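Local atomic coordinates of uncharacterized conserved protein YndB, AHSA1/START domain (Micromonospora chersina, PDB entry 6V04), a protein that is of unknown function but has a START/Bet v1-like fold and, being encoded in the dynemicin locus, probably takes part in making that antibiotic. Residues V14-S19 with D128-L133; E26-V31 with W94-G99; C90-T95 with A124-F129. All coordinates share one frame; numbering follows the deposited sequence.

In the fold
All three contacts lie in the N-terminal START/Bet v1-like domain and pack helices on one face of the same antiparallel sheet. Contacts 1 and 3 use overlapping stretches of the long helix 116-139: contact 1 sets it against an edge strand, 14-20, contact 3 against strand 90-98, further into the sheet. Contact 2 puts the short helix 24-32 on that same strand 90-98, and Trp94 serves both contact 2 and contact 3. Contacts 2 and 3 are buried and rich in tryptophan; contact 1 is only partly buried, joins small valines, and carries a salt bridge on the helix beside it. Leu133 links contacts 1 and 2 by packing on Ala30 and Val31.

Contact 1 of 3, residues V14-S19 with D128-L133; sequences VRVMVS and DFVGRL
Val18 and Val130 mark where strand 14-19 and helix 128-133 run closest, with their CA atoms 6.3 Å apart. The two axes approach to 8.6 Å and point almost the same way, at 15° to each other. This is part of the helix-grip fold of START/Bet v1-like domains, in which a long helix lies against an antiparallel sheet; here the helix meets an edge strand, 14-20, which is hydrogen-bonded along one edge to strand 103-110.

Val130 makes the close contacts on the helix side and fits against two valines that face it from the strand. Its CG2 methyl reaches CG1 of Val16 at 3.8 Å, the two side chains meeting at a slant. Val18 and Val130 lie alongside, pointing opposite ways: CG1 of Val18, wedged between its own backbone N and carbonyl carbon (chi1 64°), comes to 3.7 Å from CB of Val130, so a methyl presses on the branch point. Met17, between the two valines, points away from the helix. Val16 also packs on Trp126 and Leu127, one turn back along the helix, and so continues the apolar seam there.

The helix carries its charges off the strand. Asp128 and Arg132, four residues apart, form a salt bridge that Arg132 makes side-on, with one nitrogen to each carboxylate oxygen. Arg132 NE gives a nearly straight bond to Asp128 OD1 at 2.8 Å, in the guanidinium plane, while Arg132 NH2 reaches the syn lone pair of Asp128 OD2 at 2.9 Å by a more bent bond, tilted from that plane.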
loop_
_atom_site.group_PDB
_atom_site.type_symbol
_atom_site.label_atom_id
_atom_site.label_comp_id
_atom_site.label_asym_id
_atom_site.label_seq_id
_atom_site.Cartn_x
_atom_site.Cartn_y
_atom_site.Cartn_z
ATOM N N VAL A 14 9.540 -10.734 6.905
ATOM C CA VAL A 14 10.273 -10.413 5.693
ATOM C C VAL A 14 11.599 -9.782 6.079
ATOM O O VAL A 14 11.643 -8.869 6.911
ATOM C CB VAL A 14 9.447 -9.477 4.796
ATOM C CG1 VAL A 14 10.298 -8.972 3.660
ATOM C CG2 VAL A 14 8.225 -10.219 4.284
ATOM N N ARG A 15 12.684 -10.287 5.500
ATOM C CA ARG A 15 14.030 -9.785 5.748
ATOM C C ARG A 15 14.690 -9.524 4.405
ATOM O O ARG A 15 14.774 -10.429 3.568
ATOM C CB ARG A 15 14.863 -10.784 6.552
ATOM C CG ARG A 15 14.389 -10.990 7.949
ATOM C CD ARG A 15 14.778 -12.379 8.440
ATOM N NE ARG A 15 13.650 -13.293 8.290
ATOM C CZ ARG A 15 13.739 -14.568 7.932
ATOM N NH1 ARG A 15 14.917 -15.122 7.665
ATOM N NH2 ARG A 15 12.633 -15.291 7.830
ATOM N N VAL A 16 15.131 -8.287 4.188
ATOM C CA VAL A 16 15.779 -7.877 2.949
ATOM C C VAL A 16 17.042 -7.112 3.316
ATOM O O VAL A 16 17.096 -6.426 4.340
ATOM C CB VAL A 16 14.838 -7.021 2.066
ATOM C CG1 VAL A 16 15.618 -6.252 1.018
ATOM C CG2 VAL A 16 13.795 -7.907 1.403
ATOM N N MET A 17 18.073 -7.252 2.485
ATOM C CA MET A 17 19.345 -6.586 2.714
ATOM C C MET A 17 19.838 -5.967 1.415
ATOM O O MET A 17 19.526 -6.445 0.321
ATOM C CB MET A 17 20.426 -7.558 3.252
ATOM C CG MET A 17 20.158 -8.140 4.628
ATOM S SD MET A 17 19.046 -9.564 4.620
ATOM C CE MET A 17 19.550 -10.398 6.126
ATOM N N VAL A 18 20.606 -4.889 1.545
ATOM C CA VAL A 18 21.376 -4.350 0.431
ATOM C C VAL A 18 22.738 -3.922 0.963
ATOM O O VAL A 18 22.847 -3.393 2.073
ATOM C CB VAL A 18 20.646 -3.180 -0.271
ATOM C CG1 VAL A 18 20.481 -1.986 0.664
ATOM C CG2 VAL A 18 21.382 -2.778 -1.545
ATOM N N SER A 19 23.777 -4.185 0.178
ATOM C CA SER A 19 25.129 -3.730 0.462
ATOM C C SER A 19 25.479 -2.633 -0.530
ATOM O O SER A 19 25.293 -2.810 -1.738
ATOM C CB SER A 19 26.130 -4.879 0.361
ATOM O OG SER A 19 27.457 -4.395 0.450
ATOM N N ASP A 128 12.526 -3.544 -4.033
ATOM C CA ASP A 128 12.409 -2.349 -4.860
ATOM C C ASP A 128 12.910 -1.120 -4.108
ATOM O O ASP A 128 13.705 -0.333 -4.634
ATOM C CB ASP A 128 10.944 -2.213 -5.294
ATOM C CG ASP A 128 10.641 -0.907 -5.987
ATOM O OD1 ASP A 128 10.515 0.115 -5.291
ATOM O OD2 ASP A 128 10.502 -0.922 -7.226
ATOM N N PHE A 129 12.495 -0.965 -2.853
ATOM C CA PHE A 129 12.902 0.215 -2.102
ATOM C C PHE A 129 14.409 0.234 -1.856
ATOM O O PHE A 129 15.048 1.278 -2.017
ATOM C CB PHE A 129 12.134 0.283 -0.781
ATOM C CG PHE A 129 10.748 0.873 -0.903
ATOM C CD1 PHE A 129 10.513 2.024 -1.659
ATOM C CD2 PHE A 129 9.684 0.281 -0.255
ATOM C CE1 PHE A 129 9.251 2.564 -1.748
ATOM C CE2 PHE A 129 8.411 0.821 -0.344
ATOM C CZ PHE A 129 8.200 1.964 -1.094
ATOM N N VAL A 130 15.009 -0.898 -1.467
ATOM C CA VAL A 130 16.451 -0.850 -1.231
ATOM C C VAL A 130 17.202 -0.716 -2.551
ATOM O O VAL A 130 18.290 -0.131 -2.597
ATOM C CB VAL A 130 16.948 -2.053 -0.397
ATOM C CG1 VAL A 130 16.220 -2.084 0.937
ATOM C CG2 VAL A 130 16.804 -3.389 -1.127
ATOM N N GLY A 131 16.615 -1.173 -3.662
ATOM C CA GLY A 131 17.230 -0.930 -4.952
ATOM C C GLY A 131 17.229 0.540 -5.322
ATOM O O GLY A 131 18.168 1.023 -5.964
ATOM N N ARG A 132 16.192 1.273 -4.906
ATOM C CA ARG A 132 16.150 2.708 -5.169
ATOM C C ARG A 132 17.131 3.451 -4.270
ATOM O O ARG A 132 17.793 4.395 -4.713
ATOM C CB ARG A 132 14.718 3.236 -4.988
ATOM C CG ARG A 132 13.753 2.684 -6.031
ATOM C CD ARG A 132 12.307 3.133 -5.879
ATOM N NE ARG A 132 11.474 2.280 -6.716
ATOM C CZ ARG A 132 11.282 2.452 -8.021
ATOM N NH1 ARG A 132 11.819 3.490 -8.659
ATOM N NH2 ARG A 132 10.541 1.581 -8.680
ATOM N N LEU A 133 17.276 3.018 -3.013
ATOM C CA LEU A 133 18.300 3.604 -2.157
ATOM C C LEU A 133 19.671 3.477 -2.802
ATOM O O LEU A 133 20.441 4.442 -2.847
ATOM C CB LEU A 133 18.297 2.937 -0.776
ATOM C CG LEU A 133 19.419 3.401 0.153
ATOM C CD1 LEU A 133 19.321 4.889 0.456
ATOM C CD2 LEU A 133 19.350 2.595 1.443
#

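Contact 2 of 3, residues E26-V31 with W94-G99; sequences EVWEAV and WTLTGG
Leu96 turns CG anti to its own carbonyl carbon (chi1 -65°) and sets CD1 anti to CA (chi2 -173°), which lifts both methyls off the strand to the helix above. Trp28 answers with CG anti to its backbone N, bringing the CE3 edge of its indole beside the leucine. The two side chains cross at about a right angle: CD1 of Leu96 lies in the indole plane, at the ring's edge, 3.9 Å from Trp28 CE3. The same methyl sits under the helix backbone, 3.8 Å from Trp28 N. The other branch, Leu96 CD2, takes Val27 CG1 at 3.7 Å, so the two branches of one leucine engage Val27 and Trp28 together.

In the helix-grip fold, short helices follow the first strand and pack on the sheet near the long helix; here helix 24-32 runs against strand 94-98 with the axes at 165°, close to antiparallel. Leu133 of the long helix packs on Ala30 and Val31.

Two residues earlier on the strand, the contact passes to Trp94. Val31 CB stands 4.1 Å from Trp94 CE3, and the carbonyl oxygen of Val31 meets the ring's edge in plane, 3.7 Å from CZ3. An oxygen placed there faces the rim of ring hydrogens, probably a mildly favourable electrostatic approach, though no hydrogen bond forms. One residue earlier, the oxygen of Ala30 accepts a bond from Trp40 NE1.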
loop_
_atom_site.group_PDB
_atom_site.type_symbol
_atom_site.label_atom_id
_atom_site.label_comp_id
_atom_site.label_asym_id
_atom_site.label_seq_id
_atom_site.Cartn_x
_atom_site.Cartn_y
_atom_site.Cartn_z
ATOM N N GLU A 26 27.030 8.326 5.443
ATOM C CA GLU A 26 26.285 8.760 4.265
ATOM C C GLU A 26 24.962 8.013 4.145
ATOM O O GLU A 26 23.918 8.619 3.870
ATOM C CB GLU A 26 27.135 8.554 3.011
ATOM C CG GLU A 26 26.460 9.012 1.729
ATOM C CD GLU A 26 27.322 8.808 0.495
ATOM O OE1 GLU A 26 26.796 8.975 -0.632
ATOM O OE2 GLU A 26 28.520 8.488 0.655
ATOM N N VAL A 27 24.981 6.695 4.368
ATOM C CA VAL A 27 23.748 5.924 4.295
ATOM C C VAL A 27 22.770 6.396 5.358
ATOM O O VAL A 27 21.565 6.506 5.108
ATOM C CB VAL A 27 24.038 4.418 4.435
ATOM C CG1 VAL A 27 22.740 3.617 4.366
ATOM C CG2 VAL A 27 25.029 3.953 3.373
ATOM N N TRP A 28 23.265 6.657 6.571
ATOM C CA TRP A 28 22.389 7.117 7.644
ATOM C C TRP A 28 21.672 8.409 7.262
ATOM O O TRP A 28 20.468 8.554 7.503
ATOM C CB TRP A 28 23.184 7.320 8.928
ATOM C CG TRP A 28 22.314 7.791 10.039
ATOM C CD1 TRP A 28 22.283 9.036 10.587
ATOM C CD2 TRP A 28 21.322 7.022 10.728
ATOM N NE1 TRP A 28 21.336 9.092 11.583
ATOM C CE2 TRP A 28 20.732 7.869 11.689
ATOM C CE3 TRP A 28 20.885 5.696 10.637
ATOM C CZ2 TRP A 28 19.732 7.431 12.557
ATOM C CZ3 TRP A 28 19.884 5.268 11.497
ATOM C CH2 TRP A 28 19.323 6.134 12.443
ATOM N N GLU A 29 22.407 9.380 6.712
ATOM C CA GLU A 29 21.762 10.610 6.254
ATOM C C GLU A 29 20.721 10.311 5.188
ATOM O O GLU A 29 19.619 10.870 5.213
ATOM C CB GLU A 29 22.805 11.594 5.722
ATOM C CG GLU A 29 23.685 12.194 6.798
ATOM C CD GLU A 29 22.887 12.876 7.895
ATOM O OE1 GLU A 29 22.015 13.711 7.571
ATOM O OE2 GLU A 29 23.125 12.560 9.082
ATOM N N ALA A 30 21.038 9.401 4.263
ATOM C CA ALA A 30 20.129 9.128 3.154
ATOM C C ALA A 30 18.835 8.477 3.617
ATOM O O ALA A 30 17.810 8.604 2.935
ATOM C CB ALA A 30 20.822 8.249 2.111
ATOM N N VAL A 31 18.847 7.762 4.747
ATOM C CA VAL A 31 17.629 7.119 5.234
ATOM C C VAL A 31 16.945 7.893 6.357
ATOM O O VAL A 31 15.908 7.431 6.851
ATOM C CB VAL A 31 17.890 5.663 5.683
ATOM C CG1 VAL A 31 18.553 4.884 4.575
ATOM C CG2 VAL A 31 18.719 5.607 6.968
ATOM N N TRP A 94 15.131 -0.820 10.311
ATOM C CA TRP A 94 16.179 -0.523 9.342
ATOM C C TRP A 94 17.481 -0.456 10.121
ATOM O O TRP A 94 17.653 0.435 10.958
ATOM C CB TRP A 94 15.928 0.803 8.621
ATOM C CG TRP A 94 14.749 0.868 7.717
ATOM C CD1 TRP A 94 13.883 -0.137 7.392
ATOM C CD2 TRP A 94 14.306 2.030 7.005
ATOM N NE1 TRP A 94 12.927 0.338 6.510
ATOM C CE2 TRP A 94 13.168 1.662 6.269
ATOM C CE3 TRP A 94 14.769 3.352 6.924
ATOM C CZ2 TRP A 94 12.478 2.565 5.464
ATOM C CZ3 TRP A 94 14.083 4.245 6.120
ATOM C CH2 TRP A 94 12.953 3.844 5.402
ATOM N N THR A 95 18.387 -1.398 9.870
ATOM C CA THR A 95 19.601 -1.541 10.664
ATOM C C THR A 95 20.817 -1.460 9.755
ATOM O O THR A 95 20.875 -2.146 8.729
ATOM C CB THR A 95 19.592 -2.862 11.434
ATOM O OG1 THR A 95 18.364 -2.961 12.171
ATOM C CG2 THR A 95 20.792 -2.963 12.387
ATOM N N LEU A 96 21.776 -0.615 10.130
ATOM C CA LEU A 96 22.999 -0.420 9.366
ATOM C C LEU A 96 24.153 -1.144 10.031
ATOM O O LEU A 96 24.364 -1.009 11.241
ATOM C CB LEU A 96 23.363 1.055 9.258
ATOM C CG LEU A 96 22.379 1.922 8.487
ATOM C CD1 LEU A 96 22.963 3.305 8.326
ATOM C CD2 LEU A 96 22.035 1.300 7.139
ATOM N N THR A 97 24.924 -1.868 9.230
ATOM C CA THR A 97 26.172 -2.460 9.681
ATOM C C THR A 97 27.277 -2.038 8.728
ATOM O O THR A 97 27.151 -2.198 7.509
ATOM C CB THR A 97 26.066 -3.984 9.764
ATOM O OG1 THR A 97 25.764 -4.531 8.479
ATOM C CG2 THR A 97 24.959 -4.376 10.726
ATOM N N GLY A 98 28.334 -1.456 9.286
ATOM C CA GLY A 98 29.460 -1.036 8.479
ATOM C C GLY A 98 30.411 -2.180 8.192
ATOM O O GLY A 98 30.548 -3.122 8.970
ATOM N N GLY A 99 31.075 -2.090 7.039
ATOM C CA GLY A 99 32.045 -3.086 6.643
ATOM C C GLY A 99 33.248 -2.433 5.995
ATOM O O GLY A 99 33.272 -1.223 5.754
#

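Contact 3 of 3, residues C90-T95 with A124-F129; sequences CQVGWT and AGWLDF
Val92 is the first residue of strand 90-95 to touch helix 124-129, although the backbones are far apart: its CA is 11.0 Å from that of Trp126. The indole of Trp126 spans the distance, with CG anti to the carbonyl carbon (chi1 -82°), and its six-membered ring reaches the valine, CZ2 lying 4.0 Å from Val92 CG1. After Gly93 comes Trp94, the main partner: two indoles meet with planes at 88°, the five-membered ring of Trp94 beside the six-membered ring of Trp126, centroids 5.3 Å apart. Trp126 CH2 lies near the plane of the Trp94 ring, at its edge and 3.4 Å from NE1, and Trp94 CZ2 is 3.9 Å from Trp126 CZ3.

The indole pair joins sheet and long helix across the interior of the helix-grip fold, where relatives such as Bet v 1 hold apolar ligands. Phe41 and Phe79 add edge-to-face contacts to Trp94. A serine in place of Trp94 would probably open a gap beside the six-membered ring of Trp126 and cost Phe41 and Phe79 one aromatic neighbour.

No hydrogen bond crosses. Trp126 NE1 is bonded to Asp109 OD2 on strand 103-110, which probably fixes the indole's rotation and leaves its six-membered ring to Val92 and Trp94. The Trp94 N-H points toward the CH2-CZ3 side of that ring, probably a weakly favourable approach, so the contact rests mainly on aromatic packing.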
loop_
_atom_site.group_PDB
_atom_site.type_symbol
_atom_site.label_atom_id
_atom_site.label_comp_id
_atom_site.label_asym_id
_atom_site.label_seq_id
_atom_site.Cartn_x
_atom_site.Cartn_y
_atom_site.Cartn_z
ATOM N N CYS A 90 2.578 -3.246 11.452
ATOM C CA CYS A 90 3.802 -3.974 11.148
ATOM C C CYS A 90 4.948 -3.402 11.960
ATOM O O CYS A 90 5.030 -2.191 12.160
ATOM C CB CYS A 90 4.157 -3.872 9.670
ATOM S SG CYS A 90 2.834 -4.373 8.602
ATOM N N GLN A 91 5.811 -4.291 12.448
ATOM C CA GLN A 91 7.047 -3.915 13.118
ATOM C C GLN A 91 8.152 -3.854 12.076
ATOM O O GLN A 91 8.467 -4.882 11.457
ATOM C CB GLN A 91 7.397 -4.947 14.184
ATOM C CG GLN A 91 6.654 -4.789 15.502
ATOM C CD GLN A 91 7.328 -3.856 16.521
ATOM O OE1 GLN A 91 6.756 -3.594 17.576
ATOM N NE2 GLN A 91 8.520 -3.352 16.211
ATOM N N VAL A 92 8.745 -2.671 11.889
ATOM C CA VAL A 92 9.745 -2.461 10.850
ATOM C C VAL A 92 11.057 -2.049 11.501
ATOM O O VAL A 92 11.075 -1.248 12.443
ATOM C CB VAL A 92 9.280 -1.412 9.812
ATOM C CG1 VAL A 92 10.294 -1.265 8.688
ATOM C CG2 VAL A 92 7.913 -1.813 9.231
ATOM N N GLY A 93 12.156 -2.611 11.008
ATOM C CA GLY A 93 13.471 -2.188 11.452
ATOM C C GLY A 93 14.394 -1.936 10.281
ATOM O O GLY A 93 14.407 -2.717 9.327
ATOM N N TRP A 94 15.131 -0.820 10.311
ATOM C CA TRP A 94 16.179 -0.523 9.342
ATOM C C TRP A 94 17.481 -0.456 10.121
ATOM O O TRP A 94 17.653 0.435 10.958
ATOM C CB TRP A 94 15.928 0.803 8.621
ATOM C CG TRP A 94 14.749 0.868 7.717
ATOM C CD1 TRP A 94 13.883 -0.137 7.392
ATOM C CD2 TRP A 94 14.306 2.030 7.005
ATOM N NE1 TRP A 94 12.927 0.338 6.510
ATOM C CE2 TRP A 94 13.168 1.662 6.269
ATOM C CE3 TRP A 94 14.769 3.352 6.924
ATOM C CZ2 TRP A 94 12.478 2.565 5.464
ATOM C CZ3 TRP A 94 14.083 4.245 6.120
ATOM C CH2 TRP A 94 12.953 3.844 5.402
ATOM N N THR A 95 18.387 -1.398 9.870
ATOM C CA THR A 95 19.601 -1.541 10.664
ATOM C C THR A 95 20.817 -1.460 9.755
ATOM O O THR A 95 20.875 -2.146 8.729
ATOM C CB THR A 95 19.592 -2.862 11.434
ATOM O OG1 THR A 95 18.364 -2.961 12.171
ATOM C CG2 THR A 95 20.792 -2.963 12.387
ATOM N N ALA A 124 9.167 -8.365 -2.446
ATOM C CA ALA A 124 9.452 -7.657 -3.688
ATOM C C ALA A 124 9.405 -6.151 -3.478
ATOM O O ALA A 124 10.233 -5.413 -4.030
ATOM C CB ALA A 124 8.458 -8.076 -4.771
ATOM N N GLY A 125 8.445 -5.683 -2.671
ATOM C CA GLY A 125 8.341 -4.260 -2.391
ATOM C C GLY A 125 9.562 -3.707 -1.693
ATOM O O GLY A 125 10.072 -2.642 -2.052
ATOM N N TRP A 126 10.059 -4.429 -0.685
ATOM C CA TRP A 126 11.256 -3.968 0.011
ATOM C C TRP A 126 12.504 -4.091 -0.853
ATOM O O TRP A 126 13.416 -3.264 -0.732
ATOM C CB TRP A 126 11.432 -4.743 1.321
ATOM C CG TRP A 126 10.592 -4.198 2.444
ATOM C CD1 TRP A 126 9.589 -4.834 3.110
ATOM C CD2 TRP A 126 10.692 -2.897 3.022
ATOM N NE1 TRP A 126 9.055 -4.010 4.063
ATOM C CE2 TRP A 126 9.715 -2.812 4.032
ATOM C CE3 TRP A 126 11.509 -1.798 2.782
ATOM C CZ2 TRP A 126 9.541 -1.669 4.796
ATOM C CZ3 TRP A 126 11.334 -0.667 3.548
ATOM C CH2 TRP A 126 10.357 -0.614 4.543
ATOM N N LEU A 127 12.568 -5.091 -1.739
ATOM C CA LEU A 127 13.705 -5.170 -2.650
ATOM C C LEU A 127 13.713 -3.985 -3.605
ATOM O O LEU A 127 14.780 -3.475 -3.968
ATOM C CB LEU A 127 13.674 -6.485 -3.432
ATOM C CG LEU A 127 14.116 -7.728 -2.652
ATOM C CD1 LEU A 127 13.898 -8.969 -3.504
ATOM C CD2 LEU A 127 15.573 -7.612 -2.244
ATOM N N ASP A 128 12.526 -3.544 -4.033
ATOM C CA ASP A 128 12.409 -2.349 -4.860
ATOM C C ASP A 128 12.910 -1.120 -4.108
ATOM O O ASP A 128 13.705 -0.333 -4.634
ATOM C CB ASP A 128 10.944 -2.213 -5.294
ATOM C CG ASP A 128 10.641 -0.907 -5.987
ATOM O OD1 ASP A 128 10.515 0.115 -5.291
ATOM O OD2 ASP A 128 10.502 -0.922 -7.226
ATOM N N PHE A 129 12.495 -0.965 -2.853
ATOM C CA PHE A 129 12.902 0.215 -2.102
ATOM C C PHE A 129 14.409 0.234 -1.856
ATOM O O PHE A 129 15.048 1.278 -2.017
ATOM C CB PHE A 129 12.134 0.283 -0.781
ATOM C CG PHE A 129 10.748 0.873 -0.903
ATOM C CD1 PHE A 129 10.513 2.024 -1.659
ATOM C CD2 PHE A 129 9.684 0.281 -0.255
ATOM C CE1 PHE A 129 9.251 2.564 -1.748
ATOM C CE2 PHE A 129 8.411 0.821 -0.344
ATOM C CZ PHE A 129 8.200 1.964 -1.094
#